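Local coordinates for DNA ligase D 3'-phosphoesterase domain-containing protein (Methanocella paludicola, PDB 5DMP) that probably removes 3'-terminal phosphates and ribonucleotides from DNA ends, readying them for ligation in archaeal non-homologous end joining, at residues 58-62 with 155-160; 82-86 with 103-108; 118-122 with 133-139. One frame throughout, in Å; residues are numbered along the deposited sequence.

In the fold
Followed from the N terminus, the chain runs through four strands before reaching 58-62, whose partner 155-160 lies near the C terminus. Interaction 1 thus closes a loop of 92 residues, and interactions 2 and 3 both fall within it, in series and without crossing. Interaction 2 closes a 16-residue loop with most of helix 97-103 and joins the end of strand 72-84 to strand 105-111. Interaction 3 closes the 10-residue connection of the hairpin 118-123/132-136. The last two touch, since V108 O and I106 O meet Y119 N and L121 N in one continuous antiparallel sheet. Interaction 1 sits across the chain's centre, about 26 Å between centres from interaction 2.

Interaction 1: 58-62 with 155-160; sequences ATFEG and SVLTGR. With EDO (1,2-ethanediol), chain C.
The guanidinium of R160 meets E61 OE2, the hydroxyl of T158 and a water at its edge, all near its plane. E61 brings its own flat carboxylate in at 42° to that plane, and NH2 of R160 closes the salt bridge to OE2 of E61 at 2.8 Å on the anti lone pair. The syn lone pair of the same oxygen takes a second bond, from T158 OG1 to E61 OE2 (2.7 Å). On the other carboxylate oxygen, the syn side receives S155 OG, which lies 2.6 Å from E61 OE1, and OE1 is also met by the backbone N of V76 in strand 72-84. Because chi1 of E61 (174°) swings CG away from its own N, the extended side chain reaches straight into the turn, and its length and two oxygens suit a site with several donors. Each hydroxyl both donates to E61 and accepts from the backbone: S155 OG takes T158 N, an ST motif, while T158 OG1 takes R160 N, an ST turn, and also R160 NE, which holds the guanidinium in line. A water links E61 O with R160 NH2, and E168 takes R160 NH1. Beside this polar cluster, L157 CD1 rests on T59 at 3.8 Å from its O, with I165 of helix 162-167 touching E61 and R160. The ST motif and ST turn together shape a C-terminal loop that grips the segment leading into strand 62-64, with the E61 side chain about 10 Å from the bound oxido(dioxo)vanadium.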
loop_
_atom_site.group_PDB
_atom_site.type_symbol
_atom_site.label_atom_id
_atom_site.label_comp_id
_atom_site.label_asym_id
_atom_site.label_seq_id
_atom_site.Cartn_x
_atom_site.Cartn_y
_atom_site.Cartn_z
ATOM N N ALA A 58 -11.117 -1.208 4.436
ATOM C CA ALA A 58 -10.537 -0.407 3.306
ATOM C C ALA A 58 -11.103 1.023 3.172
ATOM O O ALA A 58 -10.427 1.949 2.692
ATOM C CB ALA A 58 -10.737 -1.155 2.004
ATOM N N THR A 59 -12.358 1.241 3.582
ATOM C CA THR A 59 -12.919 2.618 3.482
ATOM C C THR A 59 -13.021 3.279 4.861
ATOM O O THR A 59 -13.698 4.303 4.992
ATOM C CB THR A 59 -14.303 2.612 2.767
ATOM O OG1 THR A 59 -15.152 1.731 3.501
ATOM C CG2 THR A 59 -14.170 2.009 1.375
ATOM N N PHE A 60 -12.331 2.751 5.887
ATOM C CA PHE A 60 -12.340 3.416 7.180
ATOM C C PHE A 60 -11.526 4.711 7.104
ATOM O O PHE A 60 -10.323 4.662 6.744
ATOM C CB PHE A 60 -11.734 2.531 8.310
ATOM C CG PHE A 60 -11.621 3.268 9.594
ATOM C CD1 PHE A 60 -12.782 3.810 10.197
ATOM C CD2 PHE A 60 -10.384 3.638 10.103
ATOM C CE1 PHE A 60 -12.700 4.543 11.377
ATOM C CE2 PHE A 60 -10.311 4.370 11.271
ATOM C CZ PHE A 60 -11.460 4.833 11.907
ATOM N N GLU A 61 -12.157 5.855 7.430
ATOM C CA GLU A 61 -11.447 7.137 7.484
ATOM C C GLU A 61 -11.982 7.820 8.724
ATOM O O GLU A 61 -13.204 7.948 8.807
ATOM C CB GLU A 61 -11.827 7.958 6.226
ATOM C CG GLU A 61 -11.258 9.360 6.260
ATOM C CD GLU A 61 -11.216 9.960 4.862
ATOM O OE1 GLU A 61 -10.387 9.502 4.047
ATOM O OE2 GLU A 61 -12.012 10.922 4.592
ATOM N N GLY A 62 -11.146 8.191 9.689
ATOM C CA GLY A 62 -11.689 8.742 10.975
ATOM C C GLY A 62 -10.606 8.641 12.040
ATOM O O GLY A 62 -9.425 8.615 11.721
ATOM N N SER A 155 -7.550 13.053 1.175
ATOM C CA SER A 155 -8.396 11.821 1.079
ATOM C C SER A 155 -8.939 11.628 -0.315
ATOM O O SER A 155 -9.547 12.534 -0.911
ATOM C CB SER A 155 -9.543 11.858 2.117
ATOM O OG SER A 155 -10.493 10.886 1.816
ATOM N N VAL A 156 -8.758 10.411 -0.818
ATOM C CA VAL A 156 -9.343 9.996 -2.102
ATOM C C VAL A 156 -10.858 9.836 -1.923
ATOM O O VAL A 156 -11.614 9.942 -2.898
ATOM C CB VAL A 156 -8.610 8.705 -2.600
ATOM C CG1 VAL A 156 -9.057 7.449 -1.885
ATOM C CG2 VAL A 156 -8.714 8.551 -4.069
ATOM N N LEU A 157 -11.307 9.591 -0.703
ATOM C CA LEU A 157 -12.779 9.379 -0.492
ATOM C C LEU A 157 -13.546 10.708 -0.318
ATOM O O LEU A 157 -14.690 10.843 -0.785
ATOM C CB LEU A 157 -13.064 8.524 0.768
ATOM C CG LEU A 157 -12.662 7.033 0.524
ATOM C CD1 LEU A 157 -13.097 6.211 1.725
ATOM C CD2 LEU A 157 -13.237 6.430 -0.728
ATOM N N THR A 158 -12.941 11.647 0.396
ATOM C CA THR A 158 -13.679 12.859 0.760
ATOM C C THR A 158 -12.997 14.154 0.353
ATOM O O THR A 158 -13.573 15.255 0.508
ATOM C CB THR A 158 -13.870 12.936 2.282
ATOM O OG1 THR A 158 -12.584 12.976 2.932
ATOM C CG2 THR A 158 -14.650 11.752 2.814
ATOM N N GLY A 159 -11.755 14.078 -0.091
ATOM C CA GLY A 159 -10.951 15.273 -0.385
ATOM C C GLY A 159 -10.444 16.004 0.850
ATOM O O GLY A 159 -9.724 16.986 0.712
ATOM N N ARG A 160 -10.790 15.519 2.060
ATOM C CA ARG A 160 -10.320 16.141 3.326
ATOM C C ARG A 160 -8.833 16.061 3.558
ATOM O O ARG A 160 -8.175 15.062 3.171
ATOM C CB ARG A 160 -11.041 15.570 4.566
ATOM C CG ARG A 160 -12.509 16.048 4.646
ATOM C CD ARG A 160 -13.251 15.444 5.835
ATOM N NE ARG A 160 -13.285 13.971 5.786
ATOM C CZ ARG A 160 -13.732 13.203 6.774
ATOM N NH1 ARG A 160 -14.247 13.740 7.924
ATOM N NH2 ARG A 160 -13.660 11.889 6.612
HETATM C C1 EDO C . -6.904 13.260 -3.788
HETATM O O1 EDO C . -7.650 12.415 -4.691
HETATM C C2 EDO C . -7.862 14.271 -3.179
HETATM O O2 EDO C . -9.172 13.852 -3.560
HETATM O O HOH W 1 -14.868 10.049 8.369
#

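Interaction 2: 82-86 with 103-108; sequences YRNLR and QGKIEV
At the start of 103-108, R86 meets the amide oxygen of Q103 end-on, with Q103 OE1 2.7 Å from R86 NH1 and 2.9 Å from R86 NH2. OE1 lies 4° from the guanidinium plane, where NH1 and NH2 both point at it; the amide is nearly coplanar, 12° away. G104 follows with positive phi, ending helix 97-103 in a Schellman motif, a backbone shape that glycine accepts readily. K105 then gives two things to the same arginine: its carbonyl O accepts from R86 NH1 at 2.8 Å, and its aliphatic CD lies over the centre of one guanidinium face. A bend at chi3 (74°) turns the guanidinium so that NH1 faces the K105 carbonyl and the Q103 amide. K105 NZ stays 4.6 Å from R86 NH2, a like-charge neighbour, whereas E107 OE1, 4.3 Å from R86 NE and well out of plane, probably offsets it by charge alone. E107 O also accepts L85 N at 2.9 Å, and a water joins E107 N to N84 OD1. That N84 oxygen accepts R86 N as well, making an Asx turn, while its ND2 bonds M95 O. V108, a short beta-branched residue, sets CG1 3.5 Å from Y82 CD1 and also touches the backbone O of R83; the Y82 hydroxyl is held by E23 O. N84 and V108 form an antiparallel non-hydrogen-bonded pair, and the whole is the end of a strand pairing, finished by an Asx turn on one strand and, just before the other, a glycine ending helix 97-103.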
loop_
_atom_site.group_PDB
_atom_site.type_symbol
_atom_site.label_atom_id
_atom_site.label_comp_id
_atom_site.label_asym_id
_atom_site.label_seq_id
_atom_site.Cartn_x
_atom_site.Cartn_y
_atom_site.Cartn_z
ATOM N N TYR A 82 -6.351 -4.228 -7.955
ATOM C CA TYR A 82 -5.042 -4.525 -8.542
ATOM C C TYR A 82 -5.144 -5.788 -9.356
ATOM O O TYR A 82 -6.116 -6.541 -9.205
ATOM C CB TYR A 82 -3.989 -4.698 -7.394
ATOM C CG TYR A 82 -4.167 -5.956 -6.573
ATOM C CD1 TYR A 82 -3.500 -7.133 -6.933
ATOM C CD2 TYR A 82 -4.970 -5.954 -5.403
ATOM C CE1 TYR A 82 -3.612 -8.289 -6.172
ATOM C CE2 TYR A 82 -5.117 -7.125 -4.648
ATOM C CZ TYR A 82 -4.467 -8.259 -5.022
ATOM O OH TYR A 82 -4.620 -9.377 -4.268
ATOM N N ARG A 83 -4.149 -6.029 -10.196
ATOM C CA ARG A 83 -4.084 -7.239 -10.998
ATOM C C ARG A 83 -2.762 -7.908 -10.643
ATOM O O ARG A 83 -1.723 -7.252 -10.456
ATOM C CB ARG A 83 -4.061 -6.925 -12.537
ATOM C CG ARG A 83 -5.281 -6.191 -13.036
ATOM C CD ARG A 83 -5.218 -6.024 -14.557
ATOM N NE ARG A 83 -4.690 -4.711 -15.010
ATOM C CZ ARG A 83 -3.525 -4.626 -15.570
ATOM N NH1 ARG A 83 -2.762 -5.741 -15.669
ATOM N NH2 ARG A 83 -3.116 -3.454 -16.069
ATOM N N ASN A 84 -2.785 -9.237 -10.590
ATOM C CA ASN A 84 -1.576 -9.959 -10.215
ATOM C C ASN A 84 -0.758 -10.207 -11.509
ATOM O O ASN A 84 -1.173 -11.023 -12.343
ATOM C CB ASN A 84 -1.998 -11.309 -9.637
ATOM C CG ASN A 84 -0.799 -12.216 -9.395
ATOM O OD1 ASN A 84 0.369 -11.786 -9.471
ATOM N ND2 ASN A 84 -1.087 -13.458 -9.059
ATOM N N LEU A 85 0.400 -9.542 -11.660
ATOM C CA LEU A 85 1.199 -9.682 -12.884
ATOM C C LEU A 85 1.803 -11.089 -12.990
ATOM O O LEU A 85 2.162 -11.521 -14.103
ATOM C CB LEU A 85 2.311 -8.618 -12.927
ATOM C CG LEU A 85 1.706 -7.209 -13.129
ATOM C CD1 LEU A 85 2.766 -6.159 -12.995
ATOM C CD2 LEU A 85 1.008 -7.123 -14.470
ATOM N N ARG A 86 1.949 -11.772 -11.854
ATOM C CA ARG A 86 2.594 -13.108 -11.868
ATOM C C ARG A 86 1.735 -14.240 -12.423
ATOM O O ARG A 86 2.228 -15.366 -12.549
ATOM C CB ARG A 86 3.232 -13.456 -10.512
ATOM C CG ARG A 86 4.358 -12.465 -10.187
ATOM C CD ARG A 86 5.144 -12.828 -8.965
ATOM N NE ARG A 86 6.016 -13.959 -9.311
ATOM C CZ ARG A 86 6.557 -14.821 -8.446
ATOM N NH1 ARG A 86 6.369 -14.710 -7.133
ATOM N NH2 ARG A 86 7.344 -15.807 -8.929
ATOM N N GLN A 103 5.733 -17.032 -1.347
ATOM C CA GLN A 103 7.113 -16.980 -1.825
ATOM C C GLN A 103 7.888 -15.676 -1.498
ATOM O O GLN A 103 9.110 -15.621 -1.662
ATOM C CB GLN A 103 7.164 -17.286 -3.327
ATOM C CG GLN A 103 8.558 -17.228 -3.972
ATOM C CD GLN A 103 8.533 -17.482 -5.488
ATOM O OE1 GLN A 103 7.996 -16.686 -6.243
ATOM N NE2 GLN A 103 9.107 -18.609 -5.925
ATOM N N GLY A 104 7.209 -14.623 -1.039
ATOM C CA GLY A 104 7.905 -13.349 -0.714
ATOM C C GLY A 104 8.237 -12.518 -1.963
ATOM O O GLY A 104 9.186 -11.707 -1.947
ATOM N N LYS A 105 7.468 -12.722 -3.045
ATOM C CA LYS A 105 7.657 -11.933 -4.264
ATOM C C LYS A 105 6.320 -11.610 -4.917
ATOM O O LYS A 105 5.696 -12.444 -5.592
ATOM C CB LYS A 105 8.598 -12.672 -5.261
ATOM C CG LYS A 105 8.796 -11.944 -6.595
ATOM C CD LYS A 105 9.851 -12.752 -7.368
ATOM C CE LYS A 105 10.019 -12.266 -8.779
ATOM N NZ LYS A 105 11.058 -13.150 -9.386
ATOM N N ILE A 106 5.852 -10.379 -4.701
ATOM C CA ILE A 106 4.551 -10.006 -5.224
ATOM C C ILE A 106 4.804 -8.924 -6.288
ATOM O O ILE A 106 5.528 -7.931 -6.017
ATOM C CB ILE A 106 3.692 -9.379 -4.068
ATOM C CG1 ILE A 106 3.328 -10.455 -2.994
ATOM C CG2 ILE A 106 2.433 -8.680 -4.616
ATOM C CD1 ILE A 106 2.782 -9.853 -1.672
ATOM N N GLU A 107 4.250 -9.141 -7.471
ATOM C CA GLU A 107 4.292 -8.103 -8.554
ATOM C C GLU A 107 2.898 -7.848 -9.034
ATOM O O GLU A 107 2.246 -8.775 -9.554
ATOM C CB GLU A 107 5.178 -8.593 -9.720
ATOM C CG GLU A 107 6.584 -8.870 -9.175
ATOM C CD GLU A 107 7.551 -9.524 -10.172
ATOM O OE1 GLU A 107 7.090 -10.232 -11.095
ATOM O OE2 GLU A 107 8.788 -9.280 -10.050
ATOM N N VAL A 108 2.417 -6.593 -8.865
ATOM C CA VAL A 108 1.015 -6.295 -9.154
ATOM C C VAL A 108 0.907 -4.987 -9.957
ATOM O O VAL A 108 1.829 -4.107 -9.894
ATOM C CB VAL A 108 0.221 -6.117 -7.829
ATOM C CG1 VAL A 108 -0.015 -7.530 -7.190
ATOM C CG2 VAL A 108 0.894 -5.135 -6.818
HETATM O O HOH W 2 2.415 -11.329 -7.440
#

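Interaction 3: 118-122 with 133-139; sequences SYALI and LFFKMKE. With EDO (1,2-ethanediol), chain E.
L121 and F134 pack at the centre of the contact, CD2 of L121 lying 3.8 Å from CB of F134. The F134 ring also meets Y119 obliquely, planes at 32°, and this face turns toward A47 of the adjoining strand 45-53 and L20 of strand 16-24, where large apolar residues suit a buried interior. On the other face, A120 puts its CB over the F135 ring, 4.0 Å from its centroid, a CH-pi contact in which the small methyl lets the ring lie close against the strand; I122 CG1 touches the same ring. Between the faces runs an antiparallel beta hairpin, in which A120 with F135 and I122 with L133 are hydrogen-bonded pairs, A120 N meeting F135 O at 2.8 Å. Further out, K136 lays its aliphatic CD over one face of the Y119 ring. Bends at chi2 (75°) and chi4 (73°) carry the chain across to the start of strand 118-123, with K136 NZ 2.8 Å from S118 O. That carbonyl accepts M137 N as well, and the ammonium also bonds M137 O and forms a salt bridge from K136 NZ to E139 OE2 (2.8 Å). Replacing the lysine with a leucine here would probably leave E139 without its charged mate and S118 O with one donor fewer. Outermost, a water bridges S118 N and E139 OE2, and an ethanediol, probably from the crystallisation liquor, donates to E139 OE1.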
loop_
_atom_site.group_PDB
_atom_site.type_symbol
_atom_site.label_atom_id
_atom_site.label_comp_id
_atom_site.label_asym_id
_atom_site.label_seq_id
_atom_site.Cartn_x
_atom_site.Cartn_y
_atom_site.Cartn_z
ATOM N N SER A 118 2.772 -0.697 -12.304
ATOM C CA SER A 118 3.366 -1.903 -11.745
ATOM C C SER A 118 4.241 -1.630 -10.525
ATOM O O SER A 118 5.095 -0.734 -10.570
ATOM C CB SER A 118 4.123 -2.628 -12.869
ATOM O OG SER A 118 5.086 -1.724 -13.381
ATOM N N TYR A 119 4.007 -2.389 -9.426
ATOM C CA TYR A 119 4.731 -2.266 -8.170
ATOM C C TYR A 119 5.080 -3.673 -7.663
ATOM O O TYR A 119 4.368 -4.651 -7.957
ATOM C CB TYR A 119 3.924 -1.542 -7.037
ATOM C CG TYR A 119 3.872 -0.048 -7.267
ATOM C CD1 TYR A 119 2.974 0.495 -8.175
ATOM C CD2 TYR A 119 4.752 0.787 -6.552
ATOM C CE1 TYR A 119 2.945 1.873 -8.413
ATOM C CE2 TYR A 119 4.737 2.164 -6.765
ATOM C CZ TYR A 119 3.850 2.666 -7.691
ATOM O OH TYR A 119 3.817 4.033 -7.914
ATOM N N ALA A 120 6.241 -3.729 -7.008
ATOM C CA ALA A 120 6.745 -5.010 -6.408
ATOM C C ALA A 120 6.812 -4.886 -4.876
ATOM O O ALA A 120 7.188 -3.831 -4.294
ATOM C CB ALA A 120 8.118 -5.369 -6.951
ATOM N N LEU A 121 6.565 -6.023 -4.222
ATOM C CA LEU A 121 6.740 -6.171 -2.764
ATOM C C LEU A 121 7.629 -7.424 -2.600
ATOM O O LEU A 121 7.213 -8.484 -3.033
ATOM C CB LEU A 121 5.388 -6.483 -2.081
ATOM C CG LEU A 121 4.643 -5.244 -1.639
ATOM C CD1 LEU A 121 3.196 -5.718 -1.346
ATOM C CD2 LEU A 121 5.288 -4.607 -0.400
ATOM N N ILE A 122 8.824 -7.238 -2.035
ATOM C CA ILE A 122 9.811 -8.365 -2.005
ATOM C C ILE A 122 10.174 -8.658 -0.568
ATOM O O ILE A 122 10.688 -7.753 0.125
ATOM C CB ILE A 122 11.133 -7.961 -2.761
ATOM C CG1 ILE A 122 10.794 -7.628 -4.242
ATOM C CG2 ILE A 122 12.188 -9.132 -2.698
ATOM C CD1 ILE A 122 10.170 -8.796 -4.990
ATOM N N LEU A 133 10.636 -5.028 0.820
ATOM C CA LEU A 133 11.001 -3.850 0.037
ATOM C C LEU A 133 9.736 -3.595 -0.826
ATOM O O LEU A 133 9.162 -4.542 -1.344
ATOM C CB LEU A 133 12.099 -4.238 -0.949
ATOM C CG LEU A 133 13.439 -4.668 -0.310
ATOM C CD1 LEU A 133 14.389 -5.030 -1.451
ATOM C CD2 LEU A 133 13.889 -3.500 0.554
ATOM N N PHE A 134 9.345 -2.326 -0.979
ATOM C CA PHE A 134 8.188 -1.978 -1.776
ATOM C C PHE A 134 8.700 -0.960 -2.820
ATOM O O PHE A 134 9.243 0.086 -2.442
ATOM C CB PHE A 134 7.155 -1.289 -0.857
ATOM C CG PHE A 134 5.964 -0.664 -1.565
ATOM C CD1 PHE A 134 5.248 -1.347 -2.550
ATOM C CD2 PHE A 134 5.498 0.582 -1.140
ATOM C CE1 PHE A 134 4.116 -0.780 -3.149
ATOM C CE2 PHE A 134 4.371 1.161 -1.711
ATOM C CZ PHE A 134 3.668 0.482 -2.737
ATOM N N PHE A 135 8.544 -1.265 -4.089
ATOM C CA PHE A 135 9.039 -0.270 -5.079
ATOM C C PHE A 135 8.231 -0.300 -6.374
ATOM O O PHE A 135 7.684 -1.324 -6.796
ATOM C CB PHE A 135 10.601 -0.449 -5.330
ATOM C CG PHE A 135 10.972 -1.810 -5.723
ATOM C CD1 PHE A 135 10.995 -2.182 -7.090
ATOM C CD2 PHE A 135 11.313 -2.784 -4.740
ATOM C CE1 PHE A 135 11.357 -3.479 -7.478
ATOM C CE2 PHE A 135 11.667 -4.076 -5.137
ATOM C CZ PHE A 135 11.690 -4.439 -6.485
ATOM N N LYS A 136 8.232 0.867 -7.019
ATOM C CA LYS A 136 7.741 0.948 -8.405
ATOM C C LYS A 136 8.604 0.069 -9.289
ATOM O O LYS A 136 9.847 0.074 -9.198
ATOM C CB LYS A 136 7.816 2.414 -8.857
ATOM C CG LYS A 136 7.462 2.650 -10.378
ATOM C CD LYS A 136 5.923 2.533 -10.630
ATOM C CE LYS A 136 5.666 2.289 -12.153
ATOM N NZ LYS A 136 6.025 0.906 -12.647
ATOM N N MET A 137 7.973 -0.711 -10.159
ATOM C CA MET A 137 8.745 -1.572 -11.055
ATOM C C MET A 137 9.298 -0.718 -12.238
ATOM O O MET A 137 8.724 0.282 -12.642
ATOM C CB MET A 137 7.968 -2.769 -11.556
ATOM C CG MET A 137 7.757 -3.792 -10.406
ATOM S SD MET A 137 6.581 -5.075 -10.858
ATOM C CE MET A 137 7.632 -6.049 -11.980
ATOM N N LYS A 138 10.463 -1.127 -12.721
ATOM C CA LYS A 138 11.168 -0.339 -13.712
ATOM C C LYS A 138 10.385 -0.378 -15.050
ATOM O O LYS A 138 9.908 -1.420 -15.496
ATOM C CB LYS A 138 12.561 -0.947 -13.902
ATOM C CG LYS A 138 13.344 -0.340 -15.078
ATOM C CD LYS A 138 14.787 -0.836 -15.054
ATOM C CE LYS A 138 15.665 -0.040 -16.033
ATOM N NZ LYS A 138 17.104 -0.289 -15.731
ATOM N N GLU A 139 10.242 0.778 -15.656
ATOM C CA GLU A 139 9.649 0.860 -17.018
ATOM C C GLU A 139 10.210 2.149 -17.589
ATOM O O GLU A 139 10.733 2.997 -16.812
ATOM C CB GLU A 139 8.134 0.949 -16.921
ATOM C CG GLU A 139 7.663 2.094 -16.072
ATOM C CD GLU A 139 6.123 2.197 -16.040
ATOM O OE1 GLU A 139 5.523 2.969 -16.814
ATOM O OE2 GLU A 139 5.462 1.441 -15.312
HETATM C C1 EDO E . 3.129 5.343 -14.555
HETATM O O1 EDO E . 3.320 4.606 -15.753
HETATM C C2 EDO E . 3.240 4.299 -13.473
HETATM O O2 EDO E . 3.593 4.980 -12.265
HETATM O O HOH W 3 3.106 0.497 -14.960
#